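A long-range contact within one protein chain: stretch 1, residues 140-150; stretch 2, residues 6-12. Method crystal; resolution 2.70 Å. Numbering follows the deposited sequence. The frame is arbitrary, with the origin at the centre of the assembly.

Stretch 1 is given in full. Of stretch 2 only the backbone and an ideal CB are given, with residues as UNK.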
# COMPACT_ATOMS: atom_id res chain seq x y z
N SER B 140 21.80 -5.58 -7.88
CA SER B 140 22.66 -5.59 -9.07
C SER B 140 23.88 -6.46 -8.78
O SER B 140 24.01 -7.06 -7.71
CB SER B 140 23.08 -4.18 -9.50
OG SER B 140 23.83 -3.52 -8.49
N LYS B 141 24.81 -6.47 -9.75
CA LYS B 141 25.85 -7.50 -9.83
C LYS B 141 26.64 -7.64 -8.53
O LYS B 141 26.95 -8.76 -8.11
CB LYS B 141 26.81 -7.19 -10.99
CG LYS B 141 26.12 -6.69 -12.26
CD LYS B 141 27.03 -5.78 -13.07
CE LYS B 141 26.25 -4.88 -14.02
NZ LYS B 141 26.70 -3.46 -13.94
N ASP B 142 26.98 -6.52 -7.90
CA ASP B 142 27.72 -6.61 -6.65
C ASP B 142 26.81 -6.85 -5.45
O ASP B 142 27.22 -7.49 -4.48
CB ASP B 142 28.54 -5.34 -6.43
CG ASP B 142 29.55 -5.10 -7.53
OD1 ASP B 142 29.19 -5.25 -8.72
OD2 ASP B 142 30.71 -4.76 -7.21
N HIS B 143 25.58 -6.36 -5.51
CA HIS B 143 24.69 -6.32 -4.36
C HIS B 143 23.54 -7.30 -4.58
O HIS B 143 22.54 -6.98 -5.23
CB HIS B 143 24.20 -4.91 -4.14
CG HIS B 143 25.30 -3.92 -3.97
ND1 HIS B 143 26.07 -3.85 -2.83
CD2 HIS B 143 25.78 -2.97 -4.81
CE1 HIS B 143 26.97 -2.89 -2.97
NE2 HIS B 143 26.82 -2.34 -4.16
N PHE B 144 23.69 -8.50 -4.03
CA PHE B 144 22.71 -9.56 -4.23
C PHE B 144 22.73 -10.47 -3.01
O PHE B 144 23.64 -10.42 -2.19
CB PHE B 144 22.98 -10.32 -5.53
CG PHE B 144 24.24 -11.16 -5.52
CD1 PHE B 144 25.49 -10.56 -5.60
CD2 PHE B 144 24.17 -12.54 -5.46
CE1 PHE B 144 26.64 -11.33 -5.60
CE2 PHE B 144 25.32 -13.31 -5.47
CZ PHE B 144 26.56 -12.70 -5.54
N ILE B 145 21.69 -11.30 -2.90
CA ILE B 145 21.53 -12.19 -1.75
C ILE B 145 21.27 -13.60 -2.25
O ILE B 145 20.58 -13.80 -3.25
CB ILE B 145 20.39 -11.72 -0.83
CG1 ILE B 145 20.61 -10.26 -0.41
CG2 ILE B 145 20.29 -12.62 0.40
CD1 ILE B 145 19.55 -9.73 0.55
N SER B 146 21.83 -14.59 -1.54
CA SER B 146 21.62 -15.99 -1.88
C SER B 146 20.13 -16.31 -1.87
O SER B 146 19.44 -16.00 -0.89
CB SER B 146 22.34 -16.92 -0.91
OG SER B 146 23.60 -16.39 -0.52
N PRO B 147 19.61 -16.97 -2.91
CA PRO B 147 18.16 -17.26 -2.95
C PRO B 147 17.62 -17.94 -1.70
O PRO B 147 16.60 -17.49 -1.15
CB PRO B 147 18.04 -18.15 -4.20
CG PRO B 147 19.19 -17.73 -5.07
CD PRO B 147 20.30 -17.38 -4.14
N SER B 148 18.28 -19.01 -1.21
CA SER B 148 17.78 -19.74 -0.04
C SER B 148 17.80 -18.89 1.22
O SER B 148 16.85 -18.92 2.01
CB SER B 148 18.58 -21.04 0.16
OG SER B 148 19.95 -20.92 -0.21
N ALA B 149 18.88 -18.13 1.41
CA ALA B 149 18.95 -17.22 2.55
C ALA B 149 17.96 -16.07 2.41
O ALA B 149 17.40 -15.59 3.42
CB ALA B 149 20.38 -16.70 2.67
N PHE B 150 17.73 -15.62 1.18
CA PHE B 150 16.86 -14.47 0.94
C PHE B 150 15.43 -14.77 1.37
O PHE B 150 14.81 -13.99 2.10
CB PHE B 150 16.95 -14.07 -0.53
CG PHE B 150 15.82 -13.21 -1.01
CD1 PHE B 150 15.71 -11.88 -0.62
CD2 PHE B 150 14.87 -13.73 -1.88
CE1 PHE B 150 14.66 -11.10 -1.08
CE2 PHE B 150 13.82 -12.95 -2.34
CZ PHE B 150 13.72 -11.63 -1.94
N UNK B 6 35.78 -11.29 -7.53
CA UNK B 6 34.42 -11.83 -7.57
C UNK B 6 33.47 -11.06 -6.67
O UNK B 6 33.92 -10.24 -5.86
CB UNK B 6 34.43 -13.31 -7.17
N UNK B 7 32.17 -11.30 -6.80
CA UNK B 7 31.15 -10.65 -6.00
C UNK B 7 30.60 -11.64 -4.98
O UNK B 7 30.13 -12.72 -5.35
CB UNK B 7 30.03 -10.10 -6.89
N UNK B 8 30.66 -11.27 -3.70
CA UNK B 8 30.21 -12.11 -2.60
C UNK B 8 28.81 -11.70 -2.18
O UNK B 8 28.59 -10.51 -1.88
CB UNK B 8 31.17 -12.02 -1.42
N UNK B 9 27.85 -12.62 -2.14
CA UNK B 9 26.49 -12.25 -1.73
C UNK B 9 26.45 -11.81 -0.28
O UNK B 9 27.24 -12.25 0.56
CB UNK B 9 25.53 -13.42 -1.94
N UNK B 10 25.47 -10.95 0.01
CA UNK B 10 25.44 -10.20 1.26
C UNK B 10 25.37 -11.11 2.48
O UNK B 10 26.01 -10.83 3.50
CB UNK B 10 24.25 -9.24 1.26
N UNK B 11 24.59 -12.19 2.41
CA UNK B 11 24.34 -12.99 3.60
C UNK B 11 25.63 -13.58 4.16
O UNK B 11 25.78 -13.71 5.38
CB UNK B 11 23.35 -14.11 3.28
N UNK B 12 26.58 -13.93 3.29
CA UNK B 12 27.82 -14.55 3.72
C UNK B 12 29.02 -13.59 3.70
O UNK B 12 30.13 -14.01 4.04
CB UNK B 12 28.11 -15.76 2.83

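Position 6 has nothing of stretch 1 within 5.5 Å of its ideal CB, so this contact asks nothing of it. The deposited residue is P6, and it makes no contact.

At position 7 the CA-to-CB bond points toward stretch 1, and the ideal CB already stands 3.6 Å from K141 O and 3.8 Å from F144 CE1. With a backbone oxygen and a ring so near, a small side chain is the simplest answer; a longer one would have to turn out of this corner. The residue is A7. Its CB makes an apolar contact with the ring, while its backbone A7 O lies at the ring edge, 3.6 Å from F144 CZ.

Position 8 turns its CB away, with no atom of stretch 1 within 5.5 Å. Many side chains would serve, and L8 meets stretch 1 through its backbone alone.

At position 9 the CA-to-CB bond points sideways, the ideal CB 3.5 Å from F144 CE2 and 3.8 Å from S146 OG. The phi of -65° and psi of 152° suit proline, and stretch 1 offers no acceptor near the backbone nitrogen, so losing the N-H costs nothing in this contact; a compact apolar residue or a proline would fit the ring. P9 is found here. Its CB sits over one face of F144, 3.9 Å from the ring centroid and 27° off the normal, a CH-pi contact. P9 CA also approaches F144 O at 3.4 Å.

Position 10 must keep a backbone N-H: its nitrogen donates to F144 O at 2.9 Å with a nearly straight angle of 167°, which excludes proline. CB points toward stretch 1, 3.7 Å from F144 O and 4.1 Å from I145 CG1; the latter favours an aliphatic side chain without demanding one. The residue is L10, whose CB makes that apolar contact.

At position 11 the CA-to-CB bond also points toward stretch 1, the ideal CB 4.0 Å from A149 CB and 4.4 Å from S146 OG. Within reach are the free amide and hydroxyl of S146, just ahead of a helix. Aspartate suits best, since its two oxygens can reach both; asparagine could offer one acceptor. The residue is D11. With chi1 at 43°, it accepts a hydrogen bond from S146 N to D11 OD2 at 3.2 Å and 175°. The hydroxyl joins in, S146 OG lying a very short 2.5 Å from D11 OD1 and 2.8 Å from D11 OD2; which oxygen takes its proton is open.

At position 12 the CA-to-CB bond points sideways into open space, and many side chains would suit. The residue is Q12; the end of its side chain comes nearer without making contact, and Q12 N donates a hydrogen bond to P9 O at 3.3 Å.

Stretch 2, residues 6-12: PALPLDQ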
# COMPACT_ATOMS: atom_id res chain seq x y z
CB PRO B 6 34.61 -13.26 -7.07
CG PRO B 6 35.74 -13.14 -6.08
CD PRO B 6 36.63 -12.01 -6.57
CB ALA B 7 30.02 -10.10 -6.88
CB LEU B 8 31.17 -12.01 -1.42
CG LEU B 8 31.23 -13.17 -0.42
CD1 LEU B 8 31.52 -14.49 -1.13
CD2 LEU B 8 32.26 -12.90 0.67
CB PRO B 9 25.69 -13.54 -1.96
CG PRO B 9 26.70 -14.63 -1.96
CD PRO B 9 27.96 -14.04 -2.52
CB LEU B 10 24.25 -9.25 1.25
CG LEU B 10 24.05 -8.37 2.49
CD1 LEU B 10 25.31 -7.57 2.78
CD2 LEU B 10 22.86 -7.45 2.29
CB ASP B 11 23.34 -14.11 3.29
CG ASP B 11 23.61 -14.77 1.96
OD1 ASP B 11 23.72 -16.02 1.93
OD2 ASP B 11 23.71 -14.04 0.95
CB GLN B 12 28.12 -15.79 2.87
CG GLN B 12 28.34 -15.53 1.39
CD GLN B 12 28.46 -16.82 0.59
OE1 GLN B 12 28.12 -17.90 1.07
NE2 GLN B 12 28.97 -16.71 -0.63
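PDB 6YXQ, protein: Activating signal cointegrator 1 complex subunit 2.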